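Local structure of uncharacterized protein (Yersinia pestis, 4RGI) at residues S11-S16 / R57-V62; R24-Q29 / Q47-A52. The protein is of unknown function but carries a KTSC domain, a small alpha-beta sandwich in which two helices pack on one antiparallel sheet. All coordinates share one frame; numbering follows the deposited sequence. Where two conformers were deposited one is given.

How the contacts relate
Contact 1 (11-16 with 57-62) and contact 2 (24-29 with 47-52) join the two helices of this small alpha-beta sandwich to its antiparallel sheet, and their centres lie about 9 Å apart. Strands 14-20 and 25-30 are sequential in the chain and adjacent in the sheet; helices 43-51 and 55-63 likewise follow one another. The segments come in the order 11-16, 24-29, 47-52, 57-62, which nests contact 2 within the loop that contact 1 closes. The strands are joined directly by Leu15 N to Gln29 O, 2.8 Å, and the helices meet where the Phe58 and Phe49 rings pack with planes about 20° apart. One core of the KTSC domain thus serves both helices.

Contact 1: S11-S16 / R57-V62; sequences SSRILS and RFFDGV. With SO4 (sulfate ion), chain B.
The loop leading into strand 14-20 is tied to helix 55-63 by a two-pronged salt bridge between Arg13 and Asp60. Arg13 grips end-on: NH1 reaches Asp60 OD2 at 2.7 Å. Its NH2 reaches Asp60 OD1 at 2.9 Å, and both bonds are nearly straight (about 165°). Both oxygens lie close to the guanidinium plane, but the carboxylate is turned 38° against it, so OD2 is met from above the carboxylate plane while OD1 is approached on its syn side but tilted out of the plane. A bend at chi3 (62°) in an otherwise extended Arg13 chain brings the guanidinium round to the helix, where NH2 also lies at the edge of the Phe59 ring, 3.9 Å from Phe59 CD2. Asp60 OD1 also pairs with Lys64, so two cations probably stabilise the charged carboxylate.

Deeper in the sheet-helix interface of the KTSC domain, Ile14 CD1 packs against Phe59 CB at 4.1 Å. Phe30 and Phe49 extend this apolar layer.

The turn before the strand is shaped by Ser11, whose OG accepts from the backbone N of Arg13 and of Ile14, an ST turn and ST motif combined. The same hydroxyl donates to sulfate O3 at 2.7 Å; Ser12 binds the ion through N and OG, and Ser54 and Gly56 complete the site, probably occupied from the crystallisation liquor.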
ATOM      1  N   SER A  11      -4.539  11.320  -2.438  1.00 17.98           N
ATOM      2  CA  SER A  11      -5.107  10.883  -1.173  1.00 15.95           C
ATOM      3  C   SER A  11      -4.696  11.853  -0.087  1.00 19.74           C
ATOM      4  O   SER A  11      -3.595  12.390  -0.126  1.00 22.75           O
ATOM      5  CB  SER A  11      -4.634   9.462  -0.814  1.00 15.57           C
ATOM      6  OG  SER A  11      -4.977   9.148   0.523  1.00 18.25           O
ATOM      7  N   SER A  12      -5.559  12.047   0.899  1.00 20.13           N
ATOM      8  CA  SER A  12      -5.225  12.929   2.005  1.00 23.41           C
ATOM      9  C   SER A  12      -4.208  12.269   2.939  1.00 29.28           C
ATOM     10  O   SER A  12      -3.586  12.936   3.764  1.00 30.50           O
ATOM     11  CB  SER A  12      -6.483  13.329   2.776  1.00 21.46           C
ATOM     12  OG  SER A  12      -7.062  12.233   3.462  1.00 27.04           O
ATOM     13  N   ARG A  13      -4.025  10.960   2.806  1.00 21.04           N
ATOM     14  CA  ARG A  13      -3.154  10.251   3.737  1.00 18.45           C
ATOM     15  C   ARG A  13      -2.001   9.526   3.069  1.00 18.40           C
ATOM     16  O   ARG A  13      -0.980   9.254   3.703  1.00 19.33           O
ATOM     17  CB  ARG A  13      -3.977   9.259   4.543  1.00 20.74           C
ATOM     18  CG  ARG A  13      -5.022   9.941   5.404  1.00 27.87           C
ATOM     19  CD  ARG A  13      -6.080   8.986   5.797  1.00 23.14           C
ATOM     20  NE  ARG A  13      -5.545   7.892   6.606  1.00 22.93           N
ATOM     21  CZ  ARG A  13      -6.274   6.850   6.979  1.00 30.50           C
ATOM     22  NH1 ARG A  13      -7.541   6.781   6.600  1.00 33.84           N
ATOM     23  NH2 ARG A  13      -5.742   5.873   7.712  1.00 29.99           N
ATOM     24  N   ILE A  14      -2.164   9.207   1.791  1.00 14.87           N
ATOM     25  CA  ILE A  14      -1.196   8.372   1.093  1.00 12.22           C
ATOM     26  C   ILE A  14      -0.626   9.094  -0.116  1.00 13.31           C
ATOM     27  O   ILE A  14      -1.363   9.707  -0.889  1.00 15.57           O
ATOM     28  CB  ILE A  14      -1.848   7.033   0.678  1.00 13.57           C
ATOM     29  CG1 ILE A  14      -2.233   6.252   1.944  1.00  8.81           C
ATOM     30  CG2 ILE A  14      -0.905   6.212  -0.221  1.00 14.15           C
ATOM     31  CD1 ILE A  14      -3.185   5.065   1.729  1.00 11.14           C
ATOM     32  N   LEU A  15       0.692   9.037  -0.275  1.00 13.67           N
ATOM     33  CA  LEU A  15       1.355   9.702  -1.396  1.00 12.14           C
ATOM     34  C   LEU A  15       1.600   8.794  -2.602  1.00 12.58           C
ATOM     35  O   LEU A  15       1.448   9.217  -3.749  1.00 14.85           O
ATOM     36  CB  LEU A  15       2.686  10.298  -0.936  1.00 15.02           C
ATOM     37  CG  LEU A  15       2.619  11.461   0.054  1.00 23.95           C
ATOM     38  CD1 LEU A  15       4.010  11.786   0.543  1.00 31.74           C
ATOM     39  CD2 LEU A  15       2.000  12.683  -0.608  1.00 28.96           C
ATOM     40  N   SER A  16       1.984   7.543  -2.352  1.00 12.19           N
ATOM     41  CA  SER A  16       2.281   6.613  -3.435  1.00 11.29           C
ATOM     42  C   SER A  16       2.186   5.160  -2.963  1.00 11.89           C
ATOM     43  O   SER A  16       2.312   4.875  -1.780  1.00 11.33           O
ATOM     44  CB  SER A  16       3.680   6.860  -4.028  1.00 16.61           C
ATOM     45  OG  SER A  16       4.702   6.656  -3.059  1.00 19.59           O
ATOM     46  N   ARG A  57      -9.768   4.906   2.959  1.00 15.25           N
ATOM     47  CA  ARG A  57     -10.797   3.989   3.421  1.00 12.18           C
ATOM     48  C   ARG A  57     -10.413   2.560   3.131  1.00 11.21           C
ATOM     49  O   ARG A  57     -10.620   1.670   3.962  1.00 14.69           O
ATOM     50  CB  ARG A  57     -12.147   4.290   2.767  1.00 14.19           C
ATOM     51  CG  ARG A  57     -13.239   3.304   3.194  1.00 14.49           C
ATOM     52  CD  ARG A  57     -14.596   3.581   2.528  1.00 24.31           C
ATOM     53  NE  ARG A  57     -15.523   2.463   2.715  1.00 26.64           N
ATOM     54  CZ  ARG A  57     -16.371   2.367   3.731  1.00 36.14           C
ATOM     55  NH1 ARG A  57     -16.425   3.327   4.652  1.00 40.09           N
ATOM     56  NH2 ARG A  57     -17.170   1.310   3.826  1.00 42.88           N
ATOM     57  N   PHE A  58      -9.860   2.339   1.944  1.00 10.50           N
ATOM     58  CA  PHE A  58      -9.453   0.990   1.564  1.00 11.48           C
ATOM     59  C   PHE A  58      -8.297   0.538   2.445  1.00  9.53           C
ATOM     60  O   PHE A  58      -8.288  -0.585   2.924  1.00 10.65           O
ATOM     61  CB  PHE A  58      -9.056   0.910   0.093  1.00 13.85           C
ATOM     62  CG  PHE A  58      -8.770  -0.492  -0.372  1.00 10.82           C
ATOM     63  CD1 PHE A  58      -7.520  -1.060  -0.187  1.00 13.17           C
ATOM     64  CD2 PHE A  58      -9.754  -1.234  -0.980  1.00 10.84           C
ATOM     65  CE1 PHE A  58      -7.258  -2.346  -0.597  1.00 15.90           C
ATOM     66  CE2 PHE A  58      -9.497  -2.526  -1.396  1.00 15.78           C
ATOM     67  CZ  PHE A  58      -8.249  -3.081  -1.205  1.00 12.53           C
ATOM     68  N   PHE A  59      -7.324   1.413   2.668  1.00  9.43           N
ATOM     69  CA  PHE A  59      -6.237   1.056   3.569  1.00 10.58           C
ATOM     70  C   PHE A  59      -6.788   0.670   4.937  1.00 13.28           C
ATOM     71  O   PHE A  59      -6.427  -0.360   5.502  1.00  9.82           O
ATOM     72  CB  PHE A  59      -5.240   2.188   3.720  1.00  9.67           C
ATOM     73  CG  PHE A  59      -4.234   1.946   4.793  1.00 11.38           C
ATOM     74  CD1 PHE A  59      -3.270   0.966   4.645  1.00 13.65           C
ATOM     75  CD2 PHE A  59      -4.258   2.677   5.959  1.00 16.26           C
ATOM     76  CE1 PHE A  59      -2.338   0.737   5.637  1.00 12.47           C
ATOM     77  CE2 PHE A  59      -3.326   2.452   6.962  1.00 14.01           C
ATOM     78  CZ  PHE A  59      -2.370   1.485   6.809  1.00 14.55           C
ATOM     79  N   ASP A  60      -7.681   1.490   5.473  1.00 11.91           N
ATOM     80  CA  ASP A  60      -8.225   1.218   6.805  1.00 14.39           C
ATOM     81  C   ASP A  60      -9.007  -0.087   6.878  1.00 19.72           C
ATOM     82  O   ASP A  60      -8.941  -0.802   7.883  1.00 18.61           O
ATOM     83  CB  ASP A  60      -9.132   2.366   7.268  1.00 15.57           C
ATOM     84  CG  ASP A  60      -8.357   3.578   7.722  1.00 24.11           C
ATOM     85  OD1 ASP A  60      -7.178   3.416   8.089  1.00 31.14           O
ATOM     86  OD2 ASP A  60      -8.925   4.693   7.728  1.00 24.31           O
ATOM     87  N   GLY A  61      -9.738  -0.411   5.820  1.00 13.98           N
ATOM     88  CA  GLY A  61     -10.639  -1.549   5.861  1.00 13.86           C
ATOM     89  C   GLY A  61     -10.043  -2.881   5.449  1.00 18.83           C
ATOM     90  O   GLY A  61     -10.521  -3.945   5.877  1.00 17.56           O
ATOM     91  N   VAL A  62      -8.998  -2.841   4.624  1.00 10.62           N
ATOM     92  CA  VAL A  62      -8.506  -4.058   3.997  1.00 10.56           C
ATOM     93  C   VAL A  62      -7.055  -4.382   4.324  1.00 12.04           C
ATOM     94  O   VAL A  62      -6.679  -5.551   4.391  1.00 13.09           O
ATOM     95  CB  VAL A  62      -8.670  -3.964   2.471  1.00 10.27           C
ATOM     96  CG1 VAL A  62      -8.225  -5.236   1.788  1.00 15.79           C
ATOM     97  CG2 VAL A  62     -10.117  -3.654   2.134  1.00 15.50           C
TER
HETATM   98  S   SO4 B 101      -8.393   9.786   1.241  1.00 27.77           S
HETATM   99  O1  SO4 B 101      -7.883   9.811   2.595  1.00 31.61           O
HETATM  100  O2  SO4 B 101      -8.135  11.087   0.637  1.00 20.21           O
HETATM  101  O3  SO4 B 101      -7.681   8.737   0.516  1.00 24.79           O
HETATM  102  O4  SO4 B 101      -9.839   9.515   1.241  1.00 22.79           O

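Contact 2: R24-Q29 / Q47-A52; sequences RMLEIQ and QNFMSA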
ATOM      1  N   ARG A  24       5.115 -10.703  -3.384  1.00 17.27           N
ATOM      2  CA  ARG A  24       3.792 -10.379  -2.844  1.00 21.28           C
ATOM      3  C   ARG A  24       3.879  -9.289  -1.784  1.00 17.52           C
ATOM      4  O   ARG A  24       3.288  -9.390  -0.706  1.00 14.62           O
ATOM      5  CB  ARG A  24       3.121 -11.615  -2.257  1.00 17.60           C
ATOM      6  CG  ARG A  24       3.256 -12.876  -3.100  1.00 25.60           C
ATOM      7  CD  ARG A  24       2.608 -12.796  -4.463  1.00 31.29           C
ATOM      8  NE  ARG A  24       2.343 -14.136  -5.003  1.00 42.26           N
ATOM      9  CZ  ARG A  24       3.274 -14.975  -5.461  1.00 47.10           C
ATOM     10  NH1 ARG A  24       4.555 -14.632  -5.457  1.00 52.08           N
ATOM     11  NH2 ARG A  24       2.925 -16.170  -5.924  1.00 41.35           N
HETATM   12  N   MSE A  25       4.601  -8.230  -2.124  0.68 12.61           N
HETATM   13  CA  MSE A  25       4.869  -7.154  -1.183  0.68 12.52           C
HETATM   14  C   MSE A  25       4.253  -5.846  -1.635  0.68 12.55           C
HETATM   15  O   MSE A  25       4.368  -5.483  -2.805  0.68 13.27           O
HETATM   16  CB  MSE A  25       6.373  -7.006  -1.010  0.68 13.71           C
HETATM   17  CG  MSE A  25       6.811  -5.993   0.027  0.68 24.64           C
HETATM   18 SE   MSE A  25       8.690  -6.294   0.376  0.70 55.31          SE
HETATM   19  CE  MSE A  25       9.428  -5.517  -1.259  0.68 53.25           C
ATOM     20  N   LEU A  26       3.575  -5.158  -0.714  1.00  9.54           N
ATOM     21  CA  LEU A  26       2.907  -3.903  -0.999  1.00  8.59           C
ATOM     22  C   LEU A  26       3.653  -2.792  -0.287  1.00 11.77           C
ATOM     23  O   LEU A  26       3.944  -2.928   0.886  1.00 14.67           O
ATOM     24  CB  LEU A  26       1.466  -3.953  -0.509  1.00  8.72           C
ATOM     25  CG  LEU A  26       0.617  -2.707  -0.678  1.00  9.57           C
ATOM     26  CD1 LEU A  26       0.185  -2.548  -2.129  1.00 12.50           C
ATOM     27  CD2 LEU A  26      -0.572  -2.857   0.208  1.00 10.31           C
ATOM     28  N   GLU A  27       3.970  -1.701  -0.983  1.00 10.41           N
ATOM     29  CA  GLU A  27       4.695  -0.610  -0.340  1.00 10.44           C
ATOM     30  C   GLU A  27       3.834   0.641  -0.358  1.00 15.77           C
ATOM     31  O   GLU A  27       3.331   1.041  -1.405  1.00 12.65           O
ATOM     32  CB  GLU A  27       6.034  -0.365  -1.036  1.00 12.78           C
ATOM     33  CG  GLU A  27       7.001   0.494  -0.250  1.00 18.17           C
ATOM     34  CD  GLU A  27       8.403   0.474  -0.860  1.00 25.77           C
ATOM     35  OE1 GLU A  27       9.166  -0.475  -0.593  1.00 26.34           O
ATOM     36  OE2 GLU A  27       8.715   1.392  -1.633  1.00 24.93           O
ATOM     37  N   ILE A  28       3.651   1.242   0.810  1.00  9.50           N
ATOM     38  CA  ILE A  28       2.788   2.407   0.927  1.00  8.91           C
ATOM     39  C   ILE A  28       3.591   3.566   1.500  1.00 10.56           C
ATOM     40  O   ILE A  28       4.163   3.441   2.571  1.00 12.16           O
ATOM     41  CB  ILE A  28       1.589   2.150   1.844  1.00  7.85           C
ATOM     42  CG1 ILE A  28       0.809   0.913   1.383  1.00  6.86           C
ATOM     43  CG2 ILE A  28       0.681   3.393   1.855  1.00 10.01           C
ATOM     44  CD1 ILE A  28      -0.411   0.628   2.233  1.00  8.99           C
ATOM     45  N   GLN A  29       3.643   4.681   0.783  1.00 11.20           N
ATOM     46  CA  GLN A  29       4.256   5.874   1.339  1.00 12.67           C
ATOM     47  C   GLN A  29       3.170   6.816   1.871  1.00 12.43           C
ATOM     48  O   GLN A  29       2.339   7.301   1.111  1.00 17.46           O
ATOM     49  CB  GLN A  29       5.109   6.558   0.281  1.00 13.77           C
ATOM     50  CG  GLN A  29       5.667   7.895   0.714  1.00 15.55           C
ATOM     51  CD  GLN A  29       6.464   8.542  -0.379  1.00 21.33           C
ATOM     52  OE1 GLN A  29       6.156   8.400  -1.564  1.00 19.61           O
ATOM     53  NE2 GLN A  29       7.504   9.272   0.012  1.00 24.31           N
ATOM     54  N   GLN A  47      -4.758  -4.550  -6.787  1.00 10.72           N
ATOM     55  CA  GLN A  47      -5.602  -4.021  -7.849  1.00 11.31           C
ATOM     56  C   GLN A  47      -6.806  -3.275  -7.277  1.00 10.89           C
ATOM     57  O   GLN A  47      -7.105  -2.171  -7.702  1.00 14.86           O
ATOM     58  CB  GLN A  47      -6.067  -5.145  -8.776  1.00 17.18           C
ATOM     59  CG  GLN A  47      -4.977  -5.734  -9.643  1.00 17.48           C
ATOM     60  CD  GLN A  47      -5.504  -6.903 -10.433  1.00 28.63           C
ATOM     61  OE1 GLN A  47      -6.561  -7.447 -10.110  1.00 27.45           O
ATOM     62  NE2 GLN A  47      -4.790  -7.288 -11.483  1.00 31.87           N
ATOM     63  N   ASN A  48      -7.484  -3.866  -6.299  1.00 10.48           N
ATOM     64  CA  ASN A  48      -8.614  -3.196  -5.657  1.00 10.28           C
ATOM     65  C   ASN A  48      -8.227  -1.906  -4.923  1.00 12.34           C
ATOM     66  O   ASN A  48      -9.006  -0.961  -4.866  1.00 10.81           O
ATOM     67  CB  ASN A  48      -9.307  -4.130  -4.669  1.00 12.45           C
ATOM     68  CG  ASN A  48     -10.056  -5.249  -5.355  1.00 15.76           C
ATOM     69  OD1 ASN A  48     -10.320  -5.201  -6.564  1.00 18.34           O
ATOM     70  ND2 ASN A  48     -10.408  -6.270  -4.582  1.00 14.82           N
ATOM     71  N   PHE A  49      -7.038  -1.895  -4.342  1.00 11.36           N
ATOM     72  CA  PHE A  49      -6.476  -0.713  -3.692  1.00  9.71           C
ATOM     73  C   PHE A  49      -6.369   0.414  -4.700  1.00  9.69           C
ATOM     74  O   PHE A  49      -6.783   1.540  -4.439  1.00 11.05           O
ATOM     75  CB  PHE A  49      -5.092  -1.037  -3.127  1.00  8.82           C
ATOM     76  CG  PHE A  49      -4.600  -0.100  -2.026  1.00  8.61           C
ATOM     77  CD1 PHE A  49      -5.342   0.982  -1.578  1.00  8.91           C
ATOM     78  CD2 PHE A  49      -3.370  -0.340  -1.437  1.00  9.57           C
ATOM     79  CE1 PHE A  49      -4.856   1.807  -0.552  1.00 10.04           C
ATOM     80  CE2 PHE A  49      -2.868   0.478  -0.412  1.00 11.52           C
ATOM     81  CZ  PHE A  49      -3.616   1.566   0.023  1.00  8.62           C
HETATM   82  N   MSE A  50      -5.825   0.101  -5.869  1.00 10.10           N
HETATM   83  CA  MSE A  50      -5.585   1.130  -6.879  1.00 11.54           C
HETATM   84  C   MSE A  50      -6.891   1.650  -7.470  1.00 13.83           C
HETATM   85  O   MSE A  50      -6.966   2.804  -7.895  1.00 17.36           O
HETATM   86  CB  MSE A  50      -4.676   0.599  -7.989  1.00 12.84           C
HETATM   87  CG  MSE A  50      -3.271   0.238  -7.517  1.00 14.16           C
HETATM   88 SE   MSE A  50      -2.385   1.598  -6.388  0.70 23.61          SE
HETATM   89  CE  MSE A  50      -2.013   2.971  -7.711  1.00 21.86           C
ATOM     90  N   SER A  51      -7.924   0.812  -7.474  1.00 11.30           N
ATOM     91  CA  SER A  51      -9.220   1.215  -8.017  1.00 14.59           C
ATOM     92  C   SER A  51     -10.153   1.854  -7.014  1.00 14.29           C
ATOM     93  O   SER A  51     -11.207   2.352  -7.393  1.00 18.65           O
ATOM     94  CB  SER A  51      -9.928   0.008  -8.628  1.00 18.26           C
ATOM     95  OG  SER A  51      -9.139  -0.537  -9.658  1.00 34.48           O
ATOM     96  N   ALA A  52      -9.793   1.830  -5.738  1.00 10.12           N
ATOM     97  CA  ALA A  52     -10.685   2.334  -4.698  1.00 10.42           C
ATOM     98  C   ALA A  52     -10.986   3.815  -4.882  1.00 11.35           C
ATOM     99  O   ALA A  52     -10.112   4.591  -5.274  1.00 15.24           O
ATOM    100  CB  ALA A  52     -10.076   2.110  -3.316  1.00 10.73           C
TER
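Phe49 of helix 43-51 sets its ring edge against two neighbouring methyl groups of strand 25-30, from Leu26 and Ile28, in the core of the alpha-beta sandwich. The contact is apolar, all three residues are buried, and Phe49 CE2 meets both methyls.

Glu27, between the two in sequence, is directed to the other side of the sheet, where it forms a salt bridge with Arg6 and a hydrogen bond with Gln37.

Apolar neighbours enlarge the core: Phe49 also touches Ile17, while Ile28 reaches Phe59 and Ile14.

Within the helix, Ser51 N donates to Gln47 O at 3.1 Å, and Ser51 OG adds a weak bond to the same oxygen.

In the apolar contact itself the closer approach is by Ile28, whose CD1 lies in the plane of the Phe49 ring at its edge, 3.6 Å from CE2 and 4.0 Å from CZ. Ile28 CB does not point at the helix; the extended CG1-CD1 branch (chi2 -179°) carries the methyl across to the aromatic edge. Leu26 comes to the neighbouring part of that edge: its CD2 is 4.1 Å from Phe49 CE2 and equally far from CD2 of the ring.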